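Local coordinates for metallo-beta-lactamase family protein (Thermus thermophilus, PDB 2ZO4) that binds two zinc ions and is probably a hydrolase of the metallo-beta-lactamase superfamily, at residues 20-25 / 37-42; 32-37 / 156-161; 117-122 / 310-315; 198-203 / 293-298; 266-271 / 287-292. All blocks are in the same frame, centred on the assembly; numbering follows the deposited sequence.

Contact 1: residues 20-25 / 37-42; sequences KTVNLY and DTALGT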
# COMPACT_ATOMS: atom_id res chain seq x y z
N LYS A 20 -5.63 -9.84 -7.26
CA LYS A 20 -6.94 -10.20 -7.84
C LYS A 20 -8.15 -9.43 -7.32
O LYS A 20 -9.08 -9.14 -8.08
CB LYS A 20 -7.19 -11.72 -7.77
CG LYS A 20 -6.30 -12.56 -8.70
CD LYS A 20 -6.71 -12.46 -10.17
CE LYS A 20 -8.03 -13.18 -10.47
NZ LYS A 20 -8.56 -12.84 -11.83
N THR A 21 -8.13 -9.11 -6.02
CA THR A 21 -9.25 -8.43 -5.37
C THR A 21 -8.76 -7.42 -4.34
O THR A 21 -7.91 -7.73 -3.50
CB THR A 21 -10.21 -9.45 -4.69
OG1 THR A 21 -10.55 -10.49 -5.61
CG2 THR A 21 -11.49 -8.77 -4.21
N VAL A 22 -9.31 -6.21 -4.41
CA VAL A 22 -9.05 -5.19 -3.41
C VAL A 22 -10.29 -5.02 -2.52
O VAL A 22 -11.42 -5.13 -3.00
CB VAL A 22 -8.61 -3.84 -4.05
CG1 VAL A 22 -9.76 -3.16 -4.82
CG2 VAL A 22 -8.02 -2.89 -2.99
N ASN A 23 -10.05 -4.79 -1.23
CA ASN A 23 -11.12 -4.52 -0.27
C ASN A 23 -11.28 -3.03 -0.00
O ASN A 23 -10.38 -2.38 0.55
CB ASN A 23 -10.85 -5.25 1.05
CG ASN A 23 -10.85 -6.75 0.91
OD1 ASN A 23 -11.60 -7.31 0.11
ND2 ASN A 23 -9.99 -7.41 1.67
N LEU A 24 -12.43 -2.50 -0.40
CA LEU A 24 -12.81 -1.13 -0.08
C LEU A 24 -13.79 -1.17 1.09
O LEU A 24 -14.42 -2.20 1.35
CB LEU A 24 -13.47 -0.45 -1.28
CG LEU A 24 -12.87 -0.62 -2.68
CD1 LEU A 24 -13.61 0.28 -3.66
CD2 LEU A 24 -11.38 -0.32 -2.70
N TYR A 25 -13.91 -0.05 1.80
CA TYR A 25 -14.80 0.04 2.95
C TYR A 25 -15.69 1.26 2.87
O TYR A 25 -15.21 2.39 2.78
CB TYR A 25 -13.99 -0.03 4.26
CG TYR A 25 -13.24 -1.34 4.37
CD1 TYR A 25 -13.86 -2.47 4.89
CD2 TYR A 25 -11.93 -1.46 3.91
CE1 TYR A 25 -13.19 -3.69 4.96
CE2 TYR A 25 -11.25 -2.68 3.97
CZ TYR A 25 -11.90 -3.79 4.51
OH TYR A 25 -11.24 -4.99 4.58
N ASP A 37 -10.56 3.87 0.30
CA ASP A 37 -10.01 3.35 -0.96
C ASP A 37 -11.06 3.25 -2.09
O ASP A 37 -12.26 3.28 -1.82
CB ASP A 37 -9.22 2.05 -0.73
CG ASP A 37 -7.99 2.26 0.15
OD1 ASP A 37 -7.52 3.41 0.23
OD2 ASP A 37 -7.51 1.28 0.76
N THR A 38 -10.60 3.15 -3.34
CA THR A 38 -11.46 3.44 -4.49
C THR A 38 -11.33 2.50 -5.69
O THR A 38 -11.99 2.72 -6.71
CB THR A 38 -11.22 4.88 -5.04
OG1 THR A 38 -9.87 5.01 -5.48
CG2 THR A 38 -11.52 5.92 -3.99
N ALA A 39 -10.48 1.48 -5.58
CA ALA A 39 -10.11 0.65 -6.73
C ALA A 39 -9.53 1.50 -7.87
O ALA A 39 -8.81 2.47 -7.61
CB ALA A 39 -11.29 -0.21 -7.21
N LEU A 40 -9.86 1.17 -9.11
CA LEU A 40 -9.24 1.82 -10.27
C LEU A 40 -10.11 1.75 -11.53
O LEU A 40 -11.13 1.06 -11.54
CB LEU A 40 -7.84 1.24 -10.54
CG LEU A 40 -7.67 -0.12 -11.22
CD1 LEU A 40 -6.20 -0.40 -11.47
CD2 LEU A 40 -8.30 -1.26 -10.41
N GLY A 41 -9.68 2.45 -12.57
CA GLY A 41 -10.48 2.63 -13.78
C GLY A 41 -10.40 1.51 -14.79
O GLY A 41 -9.78 1.65 -15.84
N THR A 42 -11.02 0.38 -14.45
CA THR A 42 -11.31 -0.66 -15.43
C THR A 42 -12.82 -0.79 -15.47
O THR A 42 -13.49 -0.36 -14.53
CB THR A 42 -10.68 -2.04 -15.06
OG1 THR A 42 -11.34 -2.59 -13.92
CG2 THR A 42 -9.19 -1.92 -14.80
O HOH W 1 -8.72 -0.75 2.06

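Contact 2: residues 32-37 / 156-161; sequences EVALVD and LEVAGK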
# COMPACT_ATOMS: atom_id res chain seq x y z
N GLU A 32 -23.93 11.24 6.03
CA GLU A 32 -22.68 11.22 5.27
C GLU A 32 -22.39 9.85 4.68
O GLU A 32 -22.76 8.83 5.26
CB GLU A 32 -21.50 11.62 6.17
CG GLU A 32 -21.43 13.10 6.53
CD GLU A 32 -20.35 13.40 7.57
OE1 GLU A 32 -19.42 12.58 7.73
OE2 GLU A 32 -20.43 14.46 8.22
N VAL A 33 -21.72 9.85 3.53
CA VAL A 33 -21.21 8.63 2.91
C VAL A 33 -19.72 8.82 2.58
O VAL A 33 -19.33 9.83 1.97
CB VAL A 33 -21.99 8.24 1.62
CG1 VAL A 33 -21.42 6.96 1.02
CG2 VAL A 33 -23.48 8.06 1.91
N ALA A 34 -18.90 7.85 2.97
CA ALA A 34 -17.47 7.89 2.71
C ALA A 34 -16.95 6.55 2.21
O ALA A 34 -17.48 5.50 2.58
CB ALA A 34 -16.72 8.29 3.96
N LEU A 35 -15.93 6.60 1.37
CA LEU A 35 -15.21 5.40 0.94
C LEU A 35 -13.77 5.40 1.44
O LEU A 35 -13.07 6.40 1.33
CB LEU A 35 -15.21 5.27 -0.58
CG LEU A 35 -16.20 4.33 -1.27
CD1 LEU A 35 -16.01 4.44 -2.77
CD2 LEU A 35 -16.02 2.88 -0.83
N VAL A 36 -13.36 4.26 2.01
CA VAL A 36 -11.96 4.00 2.28
C VAL A 36 -11.43 3.21 1.08
O VAL A 36 -11.82 2.06 0.86
CB VAL A 36 -11.76 3.22 3.60
CG1 VAL A 36 -10.29 2.89 3.83
CG2 VAL A 36 -12.31 4.01 4.79
N ASP A 37 -10.56 3.87 0.30
CA ASP A 37 -10.01 3.35 -0.96
C ASP A 37 -11.06 3.25 -2.09
O ASP A 37 -12.26 3.28 -1.82
CB ASP A 37 -9.22 2.05 -0.73
CG ASP A 37 -7.99 2.26 0.15
OD1 ASP A 37 -7.52 3.41 0.23
OD2 ASP A 37 -7.51 1.28 0.76
N LEU A 156 -10.58 12.03 12.69
CA LEU A 156 -11.58 12.39 11.70
C LEU A 156 -12.97 11.92 12.14
O LEU A 156 -13.14 10.78 12.58
CB LEU A 156 -11.23 11.78 10.34
CG LEU A 156 -9.87 12.08 9.70
CD1 LEU A 156 -9.56 11.04 8.63
CD2 LEU A 156 -9.81 13.48 9.10
N GLU A 157 -13.94 12.81 12.02
CA GLU A 157 -15.34 12.44 12.22
C GLU A 157 -15.93 12.17 10.85
O GLU A 157 -16.13 13.10 10.05
CB GLU A 157 -16.11 13.55 12.94
CG GLU A 157 -16.03 13.46 14.45
CD GLU A 157 -14.73 14.00 14.99
OE1 GLU A 157 -14.64 15.22 15.22
OE2 GLU A 157 -13.80 13.19 15.19
N VAL A 158 -16.20 10.90 10.58
CA VAL A 158 -16.62 10.46 9.26
C VAL A 158 -17.83 9.54 9.40
O VAL A 158 -17.73 8.47 9.99
CB VAL A 158 -15.50 9.67 8.53
CG1 VAL A 158 -15.97 9.26 7.14
CG2 VAL A 158 -14.21 10.48 8.44
N ALA A 159 -18.96 9.99 8.85
CA ALA A 159 -20.20 9.19 8.80
C ALA A 159 -20.63 8.65 10.16
O ALA A 159 -21.01 7.49 10.29
CB ALA A 159 -20.06 8.06 7.77
N GLY A 160 -20.54 9.49 11.19
CA GLY A 160 -20.96 9.11 12.54
C GLY A 160 -19.91 8.34 13.32
O GLY A 160 -20.08 8.08 14.51
N LYS A 161 -18.81 7.98 12.65
CA LYS A 161 -17.71 7.28 13.30
C LYS A 161 -16.49 8.19 13.50
O LYS A 161 -16.35 9.22 12.84
CB LYS A 161 -17.35 6.01 12.53
CG LYS A 161 -18.36 4.88 12.76
CD LYS A 161 -18.26 3.79 11.71
CE LYS A 161 -19.23 2.65 12.01
NZ LYS A 161 -20.66 3.07 11.96
O HOH W 2 -18.28 15.32 10.29

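Contact 3: residues 117-122 / 310-315; sequences FLDHGT and PPYRYF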
# COMPACT_ATOMS: atom_id res chain seq x y z
N PHE A 117 16.19 -0.04 -12.11
CA PHE A 117 16.11 -1.38 -12.67
C PHE A 117 17.42 -1.78 -13.35
O PHE A 117 17.99 -2.83 -13.05
CB PHE A 117 14.95 -1.48 -13.68
CG PHE A 117 13.59 -1.55 -13.05
CD1 PHE A 117 13.16 -2.70 -12.39
CD2 PHE A 117 12.71 -0.47 -13.15
CE1 PHE A 117 11.90 -2.77 -11.82
CE2 PHE A 117 11.44 -0.53 -12.58
CZ PHE A 117 11.03 -1.68 -11.91
N LEU A 118 17.90 -0.90 -14.23
CA LEU A 118 19.08 -1.16 -15.07
C LEU A 118 20.38 -1.31 -14.28
O LEU A 118 21.17 -2.21 -14.56
CB LEU A 118 19.23 -0.05 -16.11
N ASP A 119 20.59 -0.42 -13.31
CA ASP A 119 21.78 -0.46 -12.46
C ASP A 119 21.83 -1.71 -11.58
O ASP A 119 22.91 -2.15 -11.18
CB ASP A 119 21.85 0.78 -11.57
CG ASP A 119 22.10 2.05 -12.37
OD1 ASP A 119 22.65 1.97 -13.48
OD2 ASP A 119 21.74 3.14 -11.87
N HIS A 120 20.65 -2.26 -11.29
CA HIS A 120 20.54 -3.47 -10.48
C HIS A 120 20.29 -4.73 -11.31
O HIS A 120 19.72 -5.71 -10.83
CB HIS A 120 19.47 -3.27 -9.39
CG HIS A 120 19.88 -2.30 -8.32
ND1 HIS A 120 20.74 -2.63 -7.30
CD2 HIS A 120 19.53 -1.01 -8.12
CE1 HIS A 120 20.92 -1.58 -6.52
NE2 HIS A 120 20.19 -0.58 -7.00
N GLY A 121 20.73 -4.69 -12.57
CA GLY A 121 20.85 -5.90 -13.40
C GLY A 121 19.63 -6.36 -14.17
O GLY A 121 19.62 -7.49 -14.69
N THR A 122 18.59 -5.52 -14.25
CA THR A 122 17.40 -5.86 -15.03
C THR A 122 17.71 -5.79 -16.53
O THR A 122 18.20 -4.76 -17.01
CB THR A 122 16.19 -4.95 -14.69
OG1 THR A 122 15.94 -4.99 -13.28
CG2 THR A 122 14.92 -5.41 -15.43
N PRO A 310 28.16 1.02 -9.53
CA PRO A 310 27.27 0.34 -10.48
C PRO A 310 27.97 -0.13 -11.76
O PRO A 310 29.02 0.41 -12.11
CB PRO A 310 26.22 1.41 -10.80
CG PRO A 310 26.90 2.71 -10.53
CD PRO A 310 27.81 2.44 -9.37
N PRO A 311 27.42 -1.15 -12.45
CA PRO A 311 26.25 -1.98 -12.12
C PRO A 311 26.38 -2.68 -10.78
O PRO A 311 27.38 -3.35 -10.52
CB PRO A 311 26.21 -3.01 -13.25
CG PRO A 311 26.91 -2.36 -14.38
CD PRO A 311 28.00 -1.55 -13.75
N TYR A 312 25.36 -2.53 -9.93
CA TYR A 312 25.43 -3.01 -8.56
C TYR A 312 25.39 -4.54 -8.45
O TYR A 312 24.48 -5.18 -8.97
CB TYR A 312 24.31 -2.40 -7.70
CG TYR A 312 24.30 -0.89 -7.65
CD1 TYR A 312 23.25 -0.17 -8.21
CD2 TYR A 312 25.34 -0.18 -7.04
CE1 TYR A 312 23.23 1.22 -8.17
CE2 TYR A 312 25.33 1.21 -7.00
CZ TYR A 312 24.27 1.90 -7.56
OH TYR A 312 24.24 3.27 -7.53
N ARG A 313 26.40 -5.09 -7.79
CA ARG A 313 26.44 -6.50 -7.44
C ARG A 313 26.67 -6.55 -5.93
O ARG A 313 27.63 -5.98 -5.42
CB ARG A 313 27.57 -7.23 -8.19
CG ARG A 313 27.44 -7.19 -9.72
CD ARG A 313 28.37 -8.21 -10.41
NE ARG A 313 27.94 -9.60 -10.19
CZ ARG A 313 27.08 -10.26 -10.96
NH1 ARG A 313 26.53 -9.69 -12.02
NH2 ARG A 313 26.77 -11.52 -10.65
N TYR A 314 25.75 -7.20 -5.22
CA TYR A 314 25.80 -7.29 -3.76
C TYR A 314 26.54 -8.55 -3.31
O TYR A 314 26.48 -9.58 -3.97
CB TYR A 314 24.39 -7.26 -3.17
CG TYR A 314 23.70 -5.91 -3.25
CD1 TYR A 314 23.58 -5.11 -2.11
CD2 TYR A 314 23.15 -5.45 -4.45
CE1 TYR A 314 22.94 -3.87 -2.17
CE2 TYR A 314 22.51 -4.21 -4.52
CZ TYR A 314 22.41 -3.43 -3.37
OH TYR A 314 21.78 -2.20 -3.43
N PHE A 315 27.23 -8.46 -2.18
CA PHE A 315 27.94 -9.60 -1.61
C PHE A 315 27.77 -9.65 -0.09
O PHE A 315 27.57 -8.62 0.55
CB PHE A 315 29.43 -9.56 -1.97
CG PHE A 315 30.11 -8.26 -1.62
CD1 PHE A 315 30.23 -7.25 -2.57
CD2 PHE A 315 30.62 -8.05 -0.34
CE1 PHE A 315 30.85 -6.04 -2.25
CE2 PHE A 315 31.24 -6.84 -0.01
CZ PHE A 315 31.35 -5.84 -0.97
O HOH W 3 23.78 -5.01 -11.73
O HOH W 4 23.35 4.12 -10.36
O HOH W 5 22.00 -5.12 -7.79

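Contact 4: residues 198-203 / 293-298; sequences PNVGLW and LAHLEY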
# COMPACT_ATOMS: atom_id res chain seq x y z
N PRO A 198 2.31 -8.00 2.67
CA PRO A 198 2.21 -6.91 1.71
C PRO A 198 3.60 -6.54 1.21
O PRO A 198 4.58 -6.66 1.95
CB PRO A 198 1.60 -5.77 2.52
CG PRO A 198 1.78 -6.15 3.95
CD PRO A 198 1.77 -7.64 3.99
N ASN A 199 3.68 -6.10 -0.05
CA ASN A 199 4.93 -5.65 -0.64
C ASN A 199 5.64 -4.63 0.25
O ASN A 199 5.00 -3.77 0.86
CB ASN A 199 4.67 -5.05 -2.03
CG ASN A 199 5.86 -5.17 -2.96
OD1 ASN A 199 6.26 -6.28 -3.35
ND2 ASN A 199 6.43 -4.03 -3.35
N VAL A 200 6.96 -4.75 0.35
CA VAL A 200 7.78 -3.67 0.86
C VAL A 200 8.84 -3.38 -0.21
O VAL A 200 9.91 -3.99 -0.23
CB VAL A 200 8.38 -3.98 2.27
CG1 VAL A 200 9.25 -5.25 2.25
CG2 VAL A 200 9.16 -2.80 2.79
N GLY A 201 8.49 -2.48 -1.12
CA GLY A 201 9.34 -2.22 -2.28
C GLY A 201 10.14 -0.94 -2.18
O GLY A 201 9.68 0.06 -1.63
N LEU A 202 11.36 -0.98 -2.73
CA LEU A 202 12.18 0.20 -2.87
C LEU A 202 12.05 0.71 -4.30
O LEU A 202 12.50 0.06 -5.25
CB LEU A 202 13.65 -0.09 -2.52
CG LEU A 202 14.54 1.11 -2.19
CD1 LEU A 202 15.62 0.73 -1.18
CD2 LEU A 202 15.17 1.74 -3.44
N TRP A 203 11.40 1.87 -4.44
CA TRP A 203 11.20 2.51 -5.74
C TRP A 203 12.01 3.81 -5.78
O TRP A 203 12.63 4.19 -4.79
CB TRP A 203 9.71 2.77 -5.99
CG TRP A 203 8.83 1.58 -5.73
CD1 TRP A 203 8.16 1.30 -4.57
CD2 TRP A 203 8.55 0.50 -6.63
NE1 TRP A 203 7.47 0.11 -4.70
CE2 TRP A 203 7.69 -0.40 -5.96
CE3 TRP A 203 8.92 0.21 -7.95
CZ2 TRP A 203 7.20 -1.57 -6.55
CZ3 TRP A 203 8.45 -0.96 -8.54
CH2 TRP A 203 7.59 -1.83 -7.84
N LEU A 293 15.23 -5.55 -3.51
CA LEU A 293 16.06 -4.36 -3.36
C LEU A 293 15.93 -3.73 -1.97
O LEU A 293 16.92 -3.33 -1.37
CB LEU A 293 15.74 -3.34 -4.46
CG LEU A 293 16.56 -2.04 -4.52
CD1 LEU A 293 18.06 -2.31 -4.46
CD2 LEU A 293 16.20 -1.27 -5.77
N ALA A 294 14.69 -3.66 -1.47
CA ALA A 294 14.40 -3.17 -0.12
C ALA A 294 15.12 -3.97 0.97
O ALA A 294 15.62 -3.40 1.94
CB ALA A 294 12.90 -3.18 0.13
N HIS A 295 15.15 -5.29 0.80
CA HIS A 295 15.81 -6.17 1.76
C HIS A 295 17.33 -6.04 1.69
O HIS A 295 18.00 -6.06 2.72
CB HIS A 295 15.36 -7.61 1.56
CG HIS A 295 14.00 -7.90 2.11
ND1 HIS A 295 12.85 -7.41 1.54
CD2 HIS A 295 13.61 -8.61 3.19
CE1 HIS A 295 11.80 -7.82 2.24
NE2 HIS A 295 12.24 -8.54 3.25
N LEU A 296 17.86 -5.92 0.47
CA LEU A 296 19.29 -5.70 0.26
C LEU A 296 19.78 -4.40 0.89
O LEU A 296 20.86 -4.36 1.49
CB LEU A 296 19.63 -5.73 -1.23
CG LEU A 296 19.65 -7.10 -1.91
CD1 LEU A 296 19.49 -6.95 -3.41
CD2 LEU A 296 20.93 -7.87 -1.56
N GLU A 297 19.00 -3.33 0.75
CA GLU A 297 19.39 -2.02 1.28
C GLU A 297 19.26 -1.95 2.80
O GLU A 297 19.98 -1.20 3.46
CB GLU A 297 18.63 -0.89 0.58
CG GLU A 297 19.15 -0.59 -0.83
CD GLU A 297 20.63 -0.18 -0.84
OE1 GLU A 297 20.93 0.98 -0.50
OE2 GLU A 297 21.49 -1.01 -1.21
N TYR A 298 18.35 -2.75 3.35
CA TYR A 298 18.23 -2.94 4.79
C TYR A 298 19.49 -3.63 5.33
O TYR A 298 20.05 -3.20 6.35
CB TYR A 298 16.99 -3.77 5.11
CG TYR A 298 16.73 -3.98 6.58
CD1 TYR A 298 15.93 -3.08 7.30
CD2 TYR A 298 17.25 -5.08 7.25
CE1 TYR A 298 15.69 -3.27 8.65
CE2 TYR A 298 17.01 -5.28 8.61
CZ TYR A 298 16.23 -4.38 9.30
OH TYR A 298 15.98 -4.57 10.63

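Contact 5: residues 266-271 / 287-292; sequences KTAWEL and FAFAET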
# COMPACT_ATOMS: atom_id res chain seq x y z
N LYS A 266 26.03 -10.92 -6.53
CA LYS A 266 24.81 -11.04 -7.33
C LYS A 266 24.05 -9.71 -7.43
O LYS A 266 24.13 -8.87 -6.54
CB LYS A 266 23.89 -12.12 -6.76
CG LYS A 266 24.41 -13.55 -6.92
CD LYS A 266 23.39 -14.56 -6.44
CE LYS A 266 23.93 -15.98 -6.55
NZ LYS A 266 22.92 -16.96 -6.04
N THR A 267 23.31 -9.55 -8.52
CA THR A 267 22.48 -8.36 -8.74
C THR A 267 21.11 -8.58 -8.11
O THR A 267 20.68 -9.71 -7.91
CB THR A 267 22.28 -8.07 -10.23
OG1 THR A 267 21.40 -9.05 -10.80
CG2 THR A 267 23.62 -8.09 -10.98
N ALA A 268 20.41 -7.48 -7.82
CA ALA A 268 19.05 -7.55 -7.26
C ALA A 268 18.07 -8.29 -8.17
O ALA A 268 17.15 -8.95 -7.69
CB ALA A 268 18.54 -6.16 -6.93
N TRP A 269 18.26 -8.18 -9.48
CA TRP A 269 17.39 -8.87 -10.43
C TRP A 269 17.49 -10.39 -10.33
O TRP A 269 16.47 -11.06 -10.20
CB TRP A 269 17.65 -8.41 -11.87
CG TRP A 269 16.91 -9.25 -12.87
CD1 TRP A 269 17.43 -10.22 -13.67
CD2 TRP A 269 15.50 -9.21 -13.15
NE1 TRP A 269 16.44 -10.79 -14.45
CE2 TRP A 269 15.24 -10.18 -14.14
CE3 TRP A 269 14.43 -8.44 -12.66
CZ2 TRP A 269 13.97 -10.40 -14.67
CZ3 TRP A 269 13.16 -8.66 -13.18
CH2 TRP A 269 12.94 -9.64 -14.17
N GLU A 270 18.71 -10.92 -10.38
CA GLU A 270 18.91 -12.37 -10.29
C GLU A 270 18.51 -12.93 -8.92
O GLU A 270 17.97 -14.04 -8.83
CB GLU A 270 20.34 -12.78 -10.68
CG GLU A 270 21.43 -12.45 -9.68
CD GLU A 270 22.79 -12.95 -10.13
OE1 GLU A 270 23.65 -12.10 -10.45
OE2 GLU A 270 22.99 -14.19 -10.16
N LEU A 271 18.77 -12.15 -7.88
CA LEU A 271 18.37 -12.51 -6.51
C LEU A 271 16.85 -12.61 -6.35
O LEU A 271 16.35 -13.50 -5.66
CB LEU A 271 18.95 -11.51 -5.51
CG LEU A 271 20.45 -11.60 -5.25
CD1 LEU A 271 20.93 -10.35 -4.52
CD2 LEU A 271 20.80 -12.86 -4.46
N PHE A 287 7.46 -6.29 -8.67
CA PHE A 287 7.29 -6.24 -7.22
C PHE A 287 8.33 -7.09 -6.49
O PHE A 287 8.83 -6.69 -5.44
CB PHE A 287 5.87 -6.66 -6.82
CG PHE A 287 4.79 -5.84 -7.46
CD1 PHE A 287 3.91 -6.41 -8.37
CD2 PHE A 287 4.66 -4.48 -7.17
CE1 PHE A 287 2.91 -5.65 -8.98
CE2 PHE A 287 3.66 -3.71 -7.77
CZ PHE A 287 2.78 -4.30 -8.68
N ALA A 288 8.63 -8.26 -7.05
CA ALA A 288 9.70 -9.12 -6.53
C ALA A 288 11.05 -8.39 -6.52
O ALA A 288 11.78 -8.44 -5.54
CB ALA A 288 9.77 -10.42 -7.33
N PHE A 289 11.36 -7.69 -7.62
CA PHE A 289 12.57 -6.88 -7.72
C PHE A 289 12.66 -5.79 -6.65
O PHE A 289 13.69 -5.66 -5.98
CB PHE A 289 12.68 -6.23 -9.11
CG PHE A 289 13.78 -5.19 -9.22
CD1 PHE A 289 15.07 -5.56 -9.56
CD2 PHE A 289 13.51 -3.85 -8.99
CE1 PHE A 289 16.08 -4.61 -9.68
CE2 PHE A 289 14.51 -2.89 -9.09
CZ PHE A 289 15.80 -3.27 -9.44
N ALA A 290 11.59 -5.00 -6.50
CA ALA A 290 11.57 -3.89 -5.56
C ALA A 290 11.64 -4.35 -4.10
O ALA A 290 12.28 -3.70 -3.28
CB ALA A 290 10.34 -3.01 -5.79
N GLU A 291 10.98 -5.48 -3.80
CA GLU A 291 11.03 -6.11 -2.48
C GLU A 291 12.44 -6.61 -2.16
O GLU A 291 12.95 -6.40 -1.06
CB GLU A 291 10.05 -7.29 -2.40
CG GLU A 291 8.74 -6.98 -1.67
CD GLU A 291 8.56 -7.76 -0.35
OE1 GLU A 291 9.53 -8.39 0.13
OE2 GLU A 291 7.45 -7.73 0.20
N THR A 292 13.06 -7.27 -3.14
CA THR A 292 14.42 -7.78 -3.00
C THR A 292 15.42 -6.64 -2.77
O THR A 292 16.31 -6.75 -1.94
CB THR A 292 14.83 -8.63 -4.23
OG1 THR A 292 13.86 -9.66 -4.44
CG2 THR A 292 16.21 -9.26 -4.03

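Contact 1: residues 20-25 / 37-42
The CA atoms of Leu24 and Asp37 lie 5.4 Å apart while those of Val22 and Ala39 stand 6.8 Å apart, so the loop 37-42 draws away from strand 21-25, and no direct hydrogen bond crosses between them. Leu24 does most of the touching. Its CG lies anti to the carbonyl carbon (chi1 -43°), and beyond it CD2 comes against the loop backbone, 3.5 Å from Ala39 N, and against Asp37 CB at 3.8 Å. The other branch, CD1, meets Asp37 O at 3.8 Å. Val22 adds one methyl contact, CG1 to Ala39 CB at 4.1 Å. The polar link is indirect: a water donates to Asn23 O (2.8 Å) and to Asp37 OD2 (2.7 Å). The same OD2 is hydrogen-bonded to His75 ND1 and Thr69 OG1, so three partners grip one buried carboxylate oxygen and should fix its orientation. His75 binds the second zinc ion, and Thr21 O is hydrogen-bonded to ND1 of His233, another ligand of that metal. Strand and loop contribute to the second shell of the dinuclear zinc site of the metallo-beta-lactamase fold, with Asp37 positioning a first-shell histidine.

Contact 2: residues 32-37 / 156-161
The carboxylate of Glu32 is the flat group here, and Ala159 N stands above its plane, 38° out of it. The bond from Ala159 N to Glu32 OE1 is 2.9 Å long and nearly straight, with 166° at the hydrogen. The second oxygen, OE2, accepts from a water at 3.1 Å, and that water also donates to Glu157 O, so both oxygens are tied to the 156-161 segment, one directly and one through solvent. An extended chain beyond CG carries the carboxylate out to the turn, while Glu32 CB packs on Ala159 CA at 3.8 Å. Deeper in, Val158 CG1, anti to the backbone N, presses on Ala34 CB at 3.4 Å, tighter than usual van der Waals contact. The turn from Val158 to Lys161 is type I', closed by two backbone hydrogen bonds between its end residues, as in a two-residue beta-hairpin. The axes of strands 32-36 and 156-158 approach to 9.0 Å at 115°, two sheets packed face to face as in the alpha-beta/beta-alpha sandwich of the metallo-beta-lactamase fold. Ala159 also touches Leu27 of strand 21-29, Ala34 touches Thr65 of strand 65-68, and Val158 rests on Leu163 of strand 161-167.

Contact 3: residues 117-122 / 310-315
Two successive cis peptide bonds, before Pro310 and before Pro311, shape the turn that meets Asp119, and Pro310 CB lies over the centre of the Tyr312 ring, 3.8 Å above its plane. Just past them, Tyr312 N donates to Asp119 O at 2.8 Å, with a C=O...N angle of 165°, almost in line with the carbonyl. Pro311 CA makes a CA-H...O contact with the same oxygen. That carbonyl sits where helix 110-119 finishes in a Schellman motif with Gly121, at positive phi, as the C-prime residue. Its partner is the turn of the two-stranded hairpin 305-308/313-316, consistent with the wing of a winged-helix domain. His120 CG lies anti to the carbonyl carbon (chi1 -70°), and Tyr312 CD1 lies over one face of the His120 ring, toward the rim, in an offset stack with centroids 4.6 Å apart and planes at 29°. Tyr314 meets the same imidazole rim to rim, its OH 3.3 Å from His120 CE1. A water on His120 ND1 (2.8 Å) donates to Tyr312 O, linking the imidazole to the backbone of Tyr312. The hydroxyl of Tyr314 is hydrogen-bonded to Glu297, while Tyr312 also has a cation-pi contact with Arg307.

Contact 4: residues 198-203 / 293-298
Leu202 carries the apolar part of the contact, its CA 4.9 Å from that of Ala294. CG lies anti to the backbone N (chi1 -161°); beyond it the two methyls part, CD2 to Leu293 CD2 at 3.9 Å and CD1 to the aliphatic Glu297 CG at 3.8 Å, while CB faces Ala294 CB at 4.1 Å. Val200 CG1 reaches His295 CE1 at 3.6 Å, the two side chains crossing at about a right angle. Among contacts of mixed polarity, Val200 O comes within 3.1 Å of Ala294 CB. No hydrogen bond joins the two segments; the loop is hydrogen-bonded one turn earlier, Leu202 N to Ala290 O and Val200 N to the carboxylate oxygen Glu291 OE2. His295 ND1 is hydrogen-bonded to Glu291 O and NE2 to His251, Glu297 OE2 to Tyr314 OH. Since Asn199 O is hydrogen-bonded to His171 ND1, a ligand of the first zinc ion, this loop joins helix 286-301 of the C-terminal domain to the second shell of the metallo-beta-lactamase metal site.

Contact 5: residues 266-271 / 287-292
Phe289 and Thr292 supply the apolar surface that segment 287-292 of helix 286-301 offers to 268-271. Phe289 has CG anti to the backbone N (chi1 170°), and its ring reaches the first turn of the other helix: CE1 meets Ala268 CB at 4.0 Å, and Trp269 N, itself hydrogen-bonded to His120 O, lies at the ring edge, 4.1 Å from CD1. That CD1 is also at the edge of the indole, 4.3 Å from Trp269 CE3, so the two aromatic rings meet without face-to-face stacking. Thr292 CG2 touches both Ala268 O and Leu271 CB at 3.8 Å. Hydrogen bonds do not cross between the two segments. Thr292 OG1 donates to Ala288 O at 2.7 Å, and Thr292 N reaches that oxygen from the opposite face of its plane, so the threonine turns its hydroxyl into its own helix and its methyl to the neighbour. Thr267 and Glu270 form a capping box: Thr267 N donates to Glu270 OE1 at 3.2 Å, while the return bond to Thr267 OG1 is weak. Glu270 OE1 also has a salt bridge to Arg313. This pairing of helices in the C-terminal region, whose family belongs to the helix-turn-helix clan, thus rests on van der Waals packing.

How the contacts relate
The contacts fall into two groups. Contacts 1 and 2 share Asp37 and the sheet in which strands 21-29 and 32-36 are neighbours; their centres are 17 Å apart and their segments alternate along the chain. Contacts 3, 4 and 5 cluster within 14 Å, centre to centre. Contact 5 is nested inside the loops closed by contacts 3 and 4, and contact 4 inside that of contact 3; helix 286-301 serves both 4 and 5. Between contacts 2 and 3 the centres are 45 Å apart. Contacts 1 and 4 lie on opposite sides of the chain's centre, and both come near zinc ligands, so each group reaches the metal site.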